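Local structure of Mgp-operon protein 3 (Mycoplasma pneumoniae, 6RJ1) at residues L36-Y40 with Q109-Y114; L61-K65 with S83-S89; Q187-F192 with K207-N212; S470-L476 with P536-A541; S657-Y662 with S774-F778. The protein probably acts as a surface adhesin subunit, P40/P90, that works with the P1 protein in attachment of the human pathogen to host cells. All coordinates share one frame. Residue numbers count along the deposited sequence, not the author numbering.

Contact 1: residues L36-Y40 with Q109-Y114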
# COMPACT_ATOMS: atom_id res chain seq x y z
N LEU A 36 5.17 25.32 16.71
CA LEU A 36 5.58 24.94 15.36
C LEU A 36 5.15 25.95 14.31
O LEU A 36 4.20 26.70 14.52
CB LEU A 36 5.06 23.53 15.01
CG LEU A 36 5.73 22.36 15.74
CD1 LEU A 36 4.96 21.11 15.54
CD2 LEU A 36 7.17 22.15 15.28
N HIS A 37 5.89 25.97 13.20
CA HIS A 37 5.68 26.83 12.05
C HIS A 37 4.27 26.62 11.44
O HIS A 37 3.80 25.47 11.39
CB HIS A 37 6.78 26.54 11.00
CG HIS A 37 6.78 27.51 9.85
ND1 HIS A 37 5.98 27.30 8.73
CD2 HIS A 37 7.41 28.69 9.72
CE1 HIS A 37 6.19 28.35 7.95
NE2 HIS A 37 7.05 29.21 8.49
N PRO A 38 3.60 27.70 10.94
CA PRO A 38 2.26 27.56 10.34
C PRO A 38 2.10 26.52 9.23
O PRO A 38 0.97 26.08 9.00
CB PRO A 38 1.95 28.96 9.82
CG PRO A 38 2.77 29.86 10.64
CD PRO A 38 4.03 29.12 10.95
N SER A 39 3.19 26.14 8.53
CA SER A 39 3.15 25.13 7.45
C SER A 39 2.84 23.71 7.95
O SER A 39 2.51 22.84 7.14
CB SER A 39 4.44 25.13 6.65
OG SER A 39 5.54 24.76 7.46
N TYR A 40 2.99 23.48 9.27
CA TYR A 40 2.70 22.18 9.86
C TYR A 40 1.22 21.88 9.82
O TYR A 40 0.39 22.77 9.98
CB TYR A 40 3.28 22.04 11.26
CG TYR A 40 4.75 21.71 11.27
CD1 TYR A 40 5.20 20.40 11.09
CD2 TYR A 40 5.71 22.70 11.45
CE1 TYR A 40 6.56 20.09 11.09
CE2 TYR A 40 7.07 22.40 11.46
CZ TYR A 40 7.49 21.09 11.28
OH TYR A 40 8.83 20.80 11.32
N GLN A 109 15.43 25.90 9.79
CA GLN A 109 14.85 24.60 10.14
C GLN A 109 14.69 23.72 8.92
O GLN A 109 14.53 24.22 7.80
CB GLN A 109 13.50 24.77 10.87
CG GLN A 109 12.49 25.65 10.13
CD GLN A 109 11.30 26.06 10.96
OE1 GLN A 109 10.50 25.23 11.40
NE2 GLN A 109 11.14 27.36 11.15
N ASP A 110 14.72 22.41 9.16
CA ASP A 110 14.56 21.35 8.16
C ASP A 110 13.09 21.00 7.87
O ASP A 110 12.83 20.27 6.90
CB ASP A 110 15.31 20.09 8.63
CG ASP A 110 15.11 19.70 10.09
OD1 ASP A 110 13.96 19.78 10.58
OD2 ASP A 110 16.10 19.32 10.74
N PHE A 111 12.14 21.49 8.71
CA PHE A 111 10.70 21.24 8.63
C PHE A 111 10.35 19.74 8.68
O PHE A 111 9.40 19.30 8.04
CB PHE A 111 10.03 21.95 7.44
CG PHE A 111 10.27 23.44 7.35
CD1 PHE A 111 11.36 23.94 6.66
CD2 PHE A 111 9.37 24.35 7.91
CE1 PHE A 111 11.58 25.32 6.56
CE2 PHE A 111 9.58 25.73 7.79
CZ PHE A 111 10.68 26.20 7.11
N ALA A 112 11.13 18.97 9.47
CA ALA A 112 10.94 17.54 9.67
C ALA A 112 9.61 17.27 10.36
O ALA A 112 9.09 18.13 11.07
CB ALA A 112 12.07 16.98 10.52
N SER A 113 9.06 16.07 10.18
CA SER A 113 7.83 15.67 10.83
C SER A 113 8.06 15.40 12.32
O SER A 113 9.16 15.00 12.73
CB SER A 113 7.25 14.44 10.16
OG SER A 113 6.98 14.71 8.79
N TYR A 114 7.04 15.66 13.13
CA TYR A 114 7.13 15.45 14.58
C TYR A 114 5.98 14.65 15.13
O TYR A 114 4.86 14.69 14.60
CB TYR A 114 7.18 16.80 15.33
CG TYR A 114 8.50 17.51 15.23
CD1 TYR A 114 9.53 17.22 16.13
CD2 TYR A 114 8.72 18.48 14.27
CE1 TYR A 114 10.76 17.88 16.04
CE2 TYR A 114 9.95 19.14 14.17
CZ TYR A 114 10.96 18.84 15.06
OH TYR A 114 12.17 19.49 14.96
O HOH W 1 8.78 24.64 13.70
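Y40 reaches across the gap between the two loops, their CA atoms no closer than the 8.1 Å between Y40 and F111. Its long side chain brings the hydroxyl to the other loop, where Y40 OH donates to A112 O (2.7 Å). Tyrosine suits the place because its ring packs while its hydroxyl serves a backbone carbonyl. The Y40 ring also meets the second tyrosine, Y40 CZ lying 4.2 Å from Y114 CD2, and L36 CD2 approaches that same Y114 CD2 at 4.1 Å. These loops lead into strands 40-48 and 114-121 of the eight-stranded mixed sheet, in which strand 52-59 runs between the two, so the contact ties together two strand entrances that are not direct neighbours. F111 presents its ring edge to the face of H37 in a T-shaped pair, centroids 5.4 Å apart and planes at 88°. A type I turn, closed by Y40 N donating to H37 O (3.0 Å), shapes the H37 loop. The imidazole itself is fixed by S39: S39 N donates to H37 ND1 (3.0 Å), and H37 ND1 and S39 OG are hydrogen-bonded at 2.9 Å; S39 OG is also hydrogen-bonded to S59 OG. Before F111, D110 OD1 accepts from A112 N at 3.1 Å in an Asx turn. A water accepts from H37 N (3.2 Å) and donates to Q109 OE1 (2.9 Å), bridging backbone and amide.

Contact 2: residues L61-K65 with S83-S89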
# COMPACT_ATOMS: atom_id res chain seq x y z
N LEU A 61 6.90 22.19 3.56
CA LEU A 61 8.16 22.87 3.33
C LEU A 61 9.35 21.95 3.53
O LEU A 61 10.49 22.39 3.34
CB LEU A 61 8.28 24.14 4.19
CG LEU A 61 7.43 25.33 3.76
CD1 LEU A 61 7.42 26.38 4.85
CD2 LEU A 61 7.91 25.94 2.46
N VAL A 62 9.12 20.68 3.92
CA VAL A 62 10.19 19.70 4.13
C VAL A 62 10.88 19.40 2.78
O VAL A 62 10.20 19.24 1.77
CB VAL A 62 9.70 18.42 4.88
CG1 VAL A 62 8.83 17.52 4.00
CG2 VAL A 62 10.87 17.65 5.47
N ARG A 63 12.22 19.41 2.76
CA ARG A 63 13.00 19.12 1.56
C ARG A 63 14.08 18.09 1.87
O ARG A 63 14.82 18.24 2.83
CB ARG A 63 13.57 20.40 0.92
CG ARG A 63 12.52 21.30 0.25
CD ARG A 63 11.73 20.61 -0.86
NE ARG A 63 10.76 21.51 -1.50
CZ ARG A 63 9.55 21.78 -1.02
NH1 ARG A 63 9.13 21.22 0.11
NH2 ARG A 63 8.74 22.60 -1.68
N VAL A 64 14.12 17.00 1.08
CA VAL A 64 15.09 15.92 1.29
C VAL A 64 16.03 15.79 0.09
O VAL A 64 15.61 15.97 -1.06
CB VAL A 64 14.41 14.57 1.69
CG1 VAL A 64 15.43 13.48 1.97
CG2 VAL A 64 13.49 14.74 2.90
N LYS A 65 17.32 15.52 0.36
CA LYS A 65 18.33 15.29 -0.66
C LYS A 65 19.04 13.95 -0.45
O LYS A 65 19.22 13.51 0.68
CB LYS A 65 19.32 16.47 -0.81
CG LYS A 65 20.36 16.64 0.31
CD LYS A 65 21.42 17.68 -0.02
CE LYS A 65 22.42 17.92 1.11
NZ LYS A 65 21.79 18.53 2.32
N SER A 83 19.67 13.34 3.80
CA SER A 83 19.68 14.52 4.66
C SER A 83 18.59 15.50 4.27
O SER A 83 18.06 15.44 3.16
CB SER A 83 21.04 15.22 4.63
OG SER A 83 21.33 15.69 3.32
N PHE A 84 18.25 16.42 5.19
CA PHE A 84 17.27 17.45 4.91
C PHE A 84 17.96 18.62 4.22
O PHE A 84 19.03 19.05 4.66
CB PHE A 84 16.56 17.90 6.20
CG PHE A 84 15.65 16.88 6.86
CD1 PHE A 84 14.44 16.51 6.27
CD2 PHE A 84 15.98 16.34 8.10
CE1 PHE A 84 13.60 15.59 6.89
CE2 PHE A 84 15.12 15.42 8.72
CZ PHE A 84 13.95 15.04 8.11
N ASP A 85 17.38 19.09 3.10
CA ASP A 85 17.88 20.21 2.32
C ASP A 85 17.30 21.53 2.84
O ASP A 85 16.31 22.04 2.31
CB ASP A 85 17.59 20.02 0.82
CG ASP A 85 18.58 20.74 -0.09
OD1 ASP A 85 18.63 22.00 -0.04
OD2 ASP A 85 19.32 20.06 -0.82
N THR A 86 17.94 22.08 3.90
CA THR A 86 17.59 23.33 4.58
C THR A 86 17.55 24.53 3.60
O THR A 86 16.67 25.38 3.72
CB THR A 86 18.54 23.53 5.78
OG1 THR A 86 18.26 22.50 6.74
CG2 THR A 86 18.40 24.90 6.46
N GLN A 87 18.48 24.55 2.62
CA GLN A 87 18.58 25.58 1.59
C GLN A 87 17.36 25.61 0.67
O GLN A 87 16.86 26.69 0.36
CB GLN A 87 19.88 25.42 0.79
CG GLN A 87 21.13 25.85 1.55
CD GLN A 87 22.41 25.64 0.77
OE1 GLN A 87 22.66 24.57 0.20
NE2 GLN A 87 23.27 26.65 0.76
N GLU A 88 16.87 24.41 0.25
CA GLU A 88 15.69 24.26 -0.60
C GLU A 88 14.42 24.60 0.19
O GLU A 88 13.49 25.18 -0.38
CB GLU A 88 15.59 22.83 -1.16
CG GLU A 88 15.84 22.72 -2.65
CD GLU A 88 14.76 23.26 -3.57
OE1 GLU A 88 13.58 22.88 -3.39
OE2 GLU A 88 15.11 24.05 -4.48
N SER A 89 14.37 24.24 1.49
CA SER A 89 13.25 24.50 2.39
C SER A 89 13.06 26.00 2.58
O SER A 89 11.92 26.48 2.63
CB SER A 89 13.47 23.81 3.73
OG SER A 89 13.18 22.42 3.66
O HOH W 2 14.42 20.26 4.70
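A short two-stranded antiparallel ribbon, 64-66 with 82-84, runs straight into helix 86-93, and this contact holds ribbon and helix start together. Backbone bonds set the register: K65 N donates to S83 O (2.9 Å), S83 N to K65 O (3.2 Å), and past the non-hydrogen-bonded pair V64-F84, D85 N donates to R63 O (2.7 Å). D85 is the N-cap, its short carboxylate bent back so that OD1 accepts from E88 N at 3.0 Å. Apolar contacts gather round F84: V62 CG2 is 3.7 Å from F84 CE1 and V64 CG2 3.9 Å from F84 CD1, with Y451 of helix 446-454 meeting the F84 ring edge-to-face. R63, though buried, sets NE 3.7 Å from E88 OE1, a long salt bridge; at the margin the flexible K65 lets NZ donate to S83 OG (3.0 Å). Serine, small and polar, suits the helix's first turn: S89 OG takes a water's proton at 2.7 Å and donates its own to L61 O, also at 2.7 Å.

Contact 3: residues Q187-F192 with K207-N212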
# COMPACT_ATOMS: atom_id res chain seq x y z
N GLN A 187 10.38 -15.16 -23.06
CA GLN A 187 11.57 -15.80 -22.49
C GLN A 187 12.37 -16.66 -23.50
O GLN A 187 13.58 -16.76 -23.31
CB GLN A 187 11.27 -16.57 -21.19
CG GLN A 187 10.39 -17.80 -21.28
CD GLN A 187 10.36 -18.56 -19.97
OE1 GLN A 187 11.15 -18.33 -19.04
NE2 GLN A 187 9.42 -19.49 -19.87
N ASP A 188 11.76 -17.17 -24.60
CA ASP A 188 12.52 -17.95 -25.62
C ASP A 188 13.51 -17.08 -26.39
O ASP A 188 14.58 -17.56 -26.74
CB ASP A 188 11.60 -18.75 -26.57
CG ASP A 188 10.62 -17.96 -27.44
OD1 ASP A 188 10.38 -16.77 -27.14
OD2 ASP A 188 10.08 -18.54 -28.40
N THR A 189 13.16 -15.80 -26.62
CA THR A 189 14.00 -14.80 -27.29
C THR A 189 15.17 -14.43 -26.36
O THR A 189 16.29 -14.29 -26.83
CB THR A 189 13.16 -13.57 -27.70
OG1 THR A 189 12.09 -13.99 -28.55
CG2 THR A 189 13.97 -12.49 -28.41
N VAL A 190 14.89 -14.28 -25.05
CA VAL A 190 15.90 -13.94 -24.05
C VAL A 190 17.06 -14.96 -24.01
O VAL A 190 18.22 -14.56 -24.04
CB VAL A 190 15.26 -13.72 -22.64
CG1 VAL A 190 16.31 -13.68 -21.53
CG2 VAL A 190 14.40 -12.46 -22.62
N HIS A 191 16.73 -16.26 -23.99
CA HIS A 191 17.72 -17.31 -23.86
C HIS A 191 18.26 -17.89 -25.15
O HIS A 191 19.35 -18.46 -25.13
CB HIS A 191 17.18 -18.43 -22.96
CG HIS A 191 16.88 -17.97 -21.57
ND1 HIS A 191 15.58 -17.79 -21.14
CD2 HIS A 191 17.72 -17.61 -20.58
CE1 HIS A 191 15.67 -17.37 -19.89
NE2 HIS A 191 16.95 -17.25 -19.51
N PHE A 192 17.51 -17.77 -26.25
CA PHE A 192 17.95 -18.33 -27.53
C PHE A 192 18.28 -17.29 -28.60
O PHE A 192 18.93 -17.63 -29.59
CB PHE A 192 16.91 -19.34 -28.04
CG PHE A 192 16.77 -20.55 -27.14
CD1 PHE A 192 17.65 -21.63 -27.26
CD2 PHE A 192 15.78 -20.60 -26.17
CE1 PHE A 192 17.53 -22.73 -26.41
CE2 PHE A 192 15.67 -21.70 -25.32
CZ PHE A 192 16.54 -22.76 -25.45
N LYS A 207 19.36 -25.16 -20.08
CA LYS A 207 19.26 -23.71 -19.85
C LYS A 207 18.54 -23.41 -18.52
O LYS A 207 18.31 -22.24 -18.19
CB LYS A 207 18.57 -23.00 -21.03
CG LYS A 207 19.30 -23.10 -22.37
CD LYS A 207 20.36 -22.04 -22.55
CE LYS A 207 21.05 -22.16 -23.89
NZ LYS A 207 21.92 -21.00 -24.14
N GLY A 208 18.23 -24.46 -17.76
CA GLY A 208 17.56 -24.36 -16.47
C GLY A 208 16.07 -24.14 -16.60
O GLY A 208 15.44 -23.56 -15.71
N LEU A 209 15.51 -24.62 -17.73
CA LEU A 209 14.10 -24.50 -18.11
C LEU A 209 13.52 -25.86 -18.51
O LEU A 209 12.64 -25.92 -19.38
CB LEU A 209 13.97 -23.49 -19.27
CG LEU A 209 14.29 -22.03 -18.95
CD1 LEU A 209 14.70 -21.28 -20.19
CD2 LEU A 209 13.13 -21.35 -18.26
N LYS A 210 14.00 -26.96 -17.89
CA LYS A 210 13.53 -28.33 -18.14
C LYS A 210 12.01 -28.38 -17.99
O LYS A 210 11.46 -27.87 -17.02
CB LYS A 210 14.19 -29.32 -17.16
CG LYS A 210 14.05 -30.78 -17.57
CD LYS A 210 14.77 -31.72 -16.61
CE LYS A 210 13.83 -32.48 -15.73
NZ LYS A 210 14.54 -33.55 -14.98
N ASN A 211 11.35 -28.94 -19.02
CA ASN A 211 9.90 -29.15 -19.13
C ASN A 211 9.08 -27.86 -19.03
O ASN A 211 7.87 -27.94 -18.82
CB ASN A 211 9.41 -30.21 -18.13
CG ASN A 211 10.09 -31.54 -18.26
OD1 ASN A 211 10.08 -32.17 -19.32
ND2 ASN A 211 10.71 -31.98 -17.18
N ASN A 212 9.71 -26.67 -19.23
CA ASN A 212 8.98 -25.40 -19.19
C ASN A 212 8.15 -25.30 -20.46
O ASN A 212 8.72 -25.32 -21.56
CB ASN A 212 9.92 -24.21 -19.04
CG ASN A 212 9.22 -22.92 -18.70
OD1 ASN A 212 8.44 -22.37 -19.48
ND2 ASN A 212 9.50 -22.39 -17.53
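L209 brings its CD1 methyl against the H191 imidazole, 4.2 Å from the ring centroid and 29° off the normal, an off-centre CH-pi contact. A branched aliphatic side chain suits this place because it can touch two helix residues a turn apart: L209 CD2 also lies 3.7 Å from Q187 OE1. Within helix 187-192, H191 ND1 gives a weak hydrogen bond to Q187 O (3.1 Å). K207 packs against the F192 ring, K207 CG lying 4.1 Å from F192 CZ; K207 NZ, 5.7 Å from that ring's centroid, offers at most a weak cation-pi attraction. The loop, leading from helix 200-203 to strand 220-222 through a type II turn (L209 to N212), meets the helix beside W200, which touches Q187 and L209. Q187 NE2 and N212 OD1 approach to 3.1 Å; Q187 NE2 donates to G214 O, and N212 OD1 accepts from G214 N. Apolar and ring surfaces thus dominate, while the amides have clear hydrogen bonds to G214 and, from N212 ND2, to Q635 O.

Contact 4: residues S470-L476 with P536-A541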
# COMPACT_ATOMS: atom_id res chain seq x y z
N SER A 470 1.38 6.25 4.16
CA SER A 470 -0.02 6.29 3.72
C SER A 470 -0.41 5.06 2.90
O SER A 470 0.44 4.25 2.53
CB SER A 470 -0.32 7.58 2.96
OG SER A 470 0.28 7.63 1.67
N ASP A 471 -1.72 4.91 2.67
CA ASP A 471 -2.29 3.82 1.88
C ASP A 471 -2.35 4.14 0.38
O ASP A 471 -2.68 3.25 -0.41
CB ASP A 471 -3.70 3.42 2.39
CG ASP A 471 -4.64 4.54 2.82
OD1 ASP A 471 -4.74 5.55 2.07
OD2 ASP A 471 -5.29 4.40 3.88
N ARG A 472 -2.00 5.37 -0.01
CA ARG A 472 -2.10 5.73 -1.41
C ARG A 472 -0.77 5.92 -2.12
O ARG A 472 -0.75 5.92 -3.35
CB ARG A 472 -3.03 6.93 -1.61
CG ARG A 472 -4.07 6.64 -2.69
CD ARG A 472 -5.47 6.90 -2.21
NE ARG A 472 -5.90 8.25 -2.54
CZ ARG A 472 -6.03 9.22 -1.64
NH1 ARG A 472 -6.43 10.43 -2.02
NH2 ARG A 472 -5.76 8.99 -0.36
N VAL A 473 0.35 6.07 -1.36
CA VAL A 473 1.71 6.20 -1.92
C VAL A 473 2.60 5.15 -1.21
O VAL A 473 2.51 5.04 0.01
CB VAL A 473 2.28 7.64 -1.79
CG1 VAL A 473 3.73 7.72 -2.26
CG2 VAL A 473 1.44 8.65 -2.54
N PRO A 474 3.44 4.37 -1.95
CA PRO A 474 4.30 3.38 -1.27
C PRO A 474 5.34 4.04 -0.36
O PRO A 474 5.82 5.14 -0.65
CB PRO A 474 4.96 2.62 -2.43
CG PRO A 474 4.94 3.57 -3.56
CD PRO A 474 3.67 4.34 -3.41
N SER A 475 5.63 3.39 0.78
CA SER A 475 6.58 3.87 1.77
C SER A 475 7.71 2.85 1.93
O SER A 475 7.45 1.65 2.02
CB SER A 475 5.89 4.17 3.09
OG SER A 475 5.28 3.03 3.66
N LEU A 476 8.95 3.34 1.94
CA LEU A 476 10.16 2.54 2.02
C LEU A 476 10.70 2.37 3.43
O LEU A 476 11.62 1.57 3.66
CB LEU A 476 11.23 3.14 1.08
CG LEU A 476 11.21 2.69 -0.39
CD1 LEU A 476 9.98 3.21 -1.15
CD2 LEU A 476 12.44 3.17 -1.11
N PRO A 536 11.06 -3.92 -0.36
CA PRO A 536 11.34 -2.54 0.06
C PRO A 536 10.15 -1.63 0.36
O PRO A 536 10.33 -0.64 1.06
CB PRO A 536 12.10 -2.00 -1.14
CG PRO A 536 11.40 -2.64 -2.29
CD PRO A 536 11.12 -4.04 -1.83
N ALA A 537 8.99 -1.86 -0.26
CA ALA A 537 7.87 -0.94 -0.13
C ALA A 537 6.53 -1.58 0.16
O ALA A 537 6.27 -2.72 -0.22
CB ALA A 537 7.78 -0.07 -1.38
N TYR A 538 5.68 -0.79 0.84
CA TYR A 538 4.33 -1.18 1.22
C TYR A 538 3.36 -0.00 1.10
O TYR A 538 3.77 1.15 1.27
CB TYR A 538 4.31 -1.75 2.65
CG TYR A 538 5.09 -3.05 2.79
CD1 TYR A 538 4.52 -4.27 2.46
CD2 TYR A 538 6.43 -3.04 3.20
CE1 TYR A 538 5.25 -5.45 2.53
CE2 TYR A 538 7.17 -4.22 3.27
CZ TYR A 538 6.58 -5.42 2.94
OH TYR A 538 7.32 -6.58 3.02
N LEU A 539 2.08 -0.31 0.81
CA LEU A 539 0.94 0.64 0.77
C LEU A 539 0.10 0.31 2.01
O LEU A 539 -0.76 -0.56 2.00
CB LEU A 539 0.14 0.51 -0.54
CG LEU A 539 0.92 0.89 -1.80
CD1 LEU A 539 0.90 -0.23 -2.81
CD2 LEU A 539 0.43 2.20 -2.39
N ILE A 540 0.48 0.95 3.13
CA ILE A 540 -0.00 0.73 4.50
C ILE A 540 -1.48 1.04 4.68
O ILE A 540 -1.87 2.21 4.63
CB ILE A 540 0.90 1.51 5.53
CG1 ILE A 540 2.42 1.25 5.29
CG2 ILE A 540 0.49 1.27 6.99
CD1 ILE A 540 2.98 -0.14 5.68
N ALA A 541 -2.29 0.00 4.96
CA ALA A 541 -3.73 0.15 5.23
C ALA A 541 -3.97 0.73 6.64
O ALA A 541 -5.02 1.32 6.89
CB ALA A 541 -4.42 -1.20 5.10
O HOH W 3 12.80 -0.22 2.08
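Y538 has its backbone N and O both satisfied across the contact by S475: Y538 N donates to S475 O (3.2 Å) and S475 N donates to Y538 O (3.0 Å). This reciprocal pair stays a single antiparallel bridge, with P474 beside L539 and the chain leaving the strand register towards S470; P474 CA brings a CA-H...O contact to Y538 O at 3.4 Å. At the other end, I540 N makes a weak hydrogen bond to S470 O (3.4 Å). The loop 470-476 thereby borders the start of strand 538-546, whose other edge pairs with strand 549-563 in the large mixed sheet; both segments belong to the MgpC adhesin region of the chain. Small and branched apolar residues fill the gaps: P474 CB lies 4.0 Å from A537 CB, and L539 CD2 4.0 Å from P474 CD. The carboxylate of D471 finds its partner outside, D471 OD2 bonding to T780 OG1. L476 O and P536 O have one water between them, which donates to each at 2.7 Å.

Contact 5: residues S657-Y662 with S774-F778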
# COMPACT_ATOMS: atom_id res chain seq x y z
N SER A 657 1.74 0.71 -6.75
CA SER A 657 0.54 -0.14 -6.69
C SER A 657 0.87 -1.60 -6.25
O SER A 657 2.06 -1.96 -6.23
CB SER A 657 -0.12 -0.17 -8.07
OG SER A 657 0.48 -1.14 -8.91
N PRO A 658 -0.14 -2.48 -5.97
CA PRO A 658 0.18 -3.86 -5.57
C PRO A 658 0.60 -4.79 -6.72
O PRO A 658 0.76 -6.00 -6.50
CB PRO A 658 -1.10 -4.33 -4.87
CG PRO A 658 -1.98 -3.14 -4.77
CD PRO A 658 -1.59 -2.26 -5.89
N LEU A 659 0.79 -4.24 -7.95
CA LEU A 659 1.20 -5.03 -9.12
C LEU A 659 2.69 -5.01 -9.40
O LEU A 659 3.31 -3.94 -9.38
CB LEU A 659 0.44 -4.63 -10.38
CG LEU A 659 -1.08 -4.86 -10.41
CD1 LEU A 659 -1.59 -4.76 -11.81
CD2 LEU A 659 -1.48 -6.19 -9.80
N ASN A 660 3.25 -6.19 -9.73
CA ASN A 660 4.66 -6.36 -10.12
C ASN A 660 4.81 -6.05 -11.61
O ASN A 660 5.73 -5.34 -11.99
CB ASN A 660 5.17 -7.78 -9.82
CG ASN A 660 5.83 -7.93 -8.48
OD1 ASN A 660 5.58 -7.16 -7.54
ND2 ASN A 660 6.70 -8.92 -8.37
N SER A 661 3.90 -6.59 -12.44
CA SER A 661 3.91 -6.39 -13.89
C SER A 661 2.75 -5.52 -14.36
O SER A 661 1.61 -5.68 -13.89
CB SER A 661 3.88 -7.73 -14.62
OG SER A 661 3.88 -7.56 -16.03
N TYR A 662 3.05 -4.62 -15.30
CA TYR A 662 2.09 -3.72 -15.94
C TYR A 662 1.94 -4.09 -17.40
O TYR A 662 1.40 -3.29 -18.18
CB TYR A 662 2.57 -2.27 -15.81
CG TYR A 662 2.32 -1.64 -14.47
CD1 TYR A 662 1.02 -1.50 -13.97
CD2 TYR A 662 3.36 -1.07 -13.74
CE1 TYR A 662 0.77 -0.85 -12.76
CE2 TYR A 662 3.12 -0.40 -12.54
CZ TYR A 662 1.82 -0.29 -12.05
OH TYR A 662 1.59 0.35 -10.87
N SER A 774 -10.05 -0.19 -12.51
CA SER A 774 -10.70 -1.38 -11.95
C SER A 774 -9.67 -2.52 -11.93
O SER A 774 -10.02 -3.69 -12.04
CB SER A 774 -11.90 -1.78 -12.80
OG SER A 774 -11.49 -2.08 -14.12
N LEU A 775 -8.39 -2.14 -11.78
CA LEU A 775 -7.23 -3.01 -11.86
C LEU A 775 -6.47 -3.16 -10.56
O LEU A 775 -5.99 -4.25 -10.25
CB LEU A 775 -6.29 -2.40 -12.93
CG LEU A 775 -5.50 -3.26 -13.93
CD1 LEU A 775 -4.03 -2.95 -13.86
CD2 LEU A 775 -5.76 -4.74 -13.80
N LEU A 776 -6.31 -2.05 -9.82
CA LEU A 776 -5.49 -2.02 -8.61
C LEU A 776 -6.30 -2.06 -7.34
O LEU A 776 -7.27 -1.31 -7.20
CB LEU A 776 -4.56 -0.79 -8.60
CG LEU A 776 -3.85 -0.45 -9.91
CD1 LEU A 776 -3.27 0.92 -9.88
CD2 LEU A 776 -2.79 -1.49 -10.27
N ASN A 777 -5.88 -2.93 -6.41
CA ASN A 777 -6.54 -3.03 -5.12
C ASN A 777 -6.01 -1.97 -4.16
O ASN A 777 -4.90 -1.47 -4.33
CB ASN A 777 -6.48 -4.44 -4.54
CG ASN A 777 -7.67 -4.77 -3.68
OD1 ASN A 777 -8.49 -3.92 -3.32
ND2 ASN A 777 -7.80 -6.02 -3.31
N PHE A 778 -6.83 -1.60 -3.19
CA PHE A 778 -6.50 -0.57 -2.21
C PHE A 778 -7.06 -1.00 -0.86
O PHE A 778 -8.14 -1.57 -0.80
CB PHE A 778 -7.08 0.77 -2.69
CG PHE A 778 -7.24 1.87 -1.68
CD1 PHE A 778 -6.18 2.72 -1.38
CD2 PHE A 778 -8.46 2.12 -1.07
CE1 PHE A 778 -6.33 3.76 -0.47
CE2 PHE A 778 -8.60 3.16 -0.16
CZ PHE A 778 -7.54 3.98 0.13
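S657 lies early in the loop after strand 650-654, and its small side chain serves both its own segment and the contact. S657 OG accepts from L659 N at 3.3 Å, making an ST turn, and donates to Y662 OH at 2.7 Å; L776 CD2 packs 3.6 Å from S657 OG. P658 points its ring at the other segment, P658 CG lying 3.4 Å from N777 O and P658 CD 4.3 Å from L776 CB. A proline gives a compact, rigid hydrocarbon surface here, and F555 of strand 549-563 also touches it. L659 then supplies a branched apolar side chain that meets both leucines: L659 CD1 lies 3.7 Å from L775 CD1, and L659 CG 3.8 Å from L776 CD2. After N660 and S661 carry the chain away from 774-778, Y662 returns, the edge of its ring facing L776 CD2 with Y662 CE1 at 4.4 Å, while Y662 OH is also hydrogen-bonded to E167. L776 thus fits into a pocket lined by S657, P658, L659 and Y662, in the buried interior between strand 650-654 and the entry to strand 779-786. No hydrogen bond joins the two loops; their polar groups are engaged within each segment or with neighbours, N777 ND2 with L733 O for instance, so cohesion between them comes from close fit and exclusion of water.

Overall arrangement
Along the chain contact 2 falls within the span of contact 1, and contacts 3, 4 and 5 follow in series. Contacts 1 and 2 touch, their centres 11 Å apart: F111 O meets V62 CB at 3.3 Å, and strands 40-48 and 52-59 lie between their first segments. Contact 3 lies across the chain's centre from contact 1, about 54 Å between centres. Contacts 4 and 5 sit near the middle, their centres 13 Å apart, and touch where L539 CD1 meets S657 C at 3.7 Å; both join loops to the large central mixed sheet, bordering its strand 549-563. The MgpC family is assigned to the beta-propeller clan; contacts 1 to 3 lie farther from the centre.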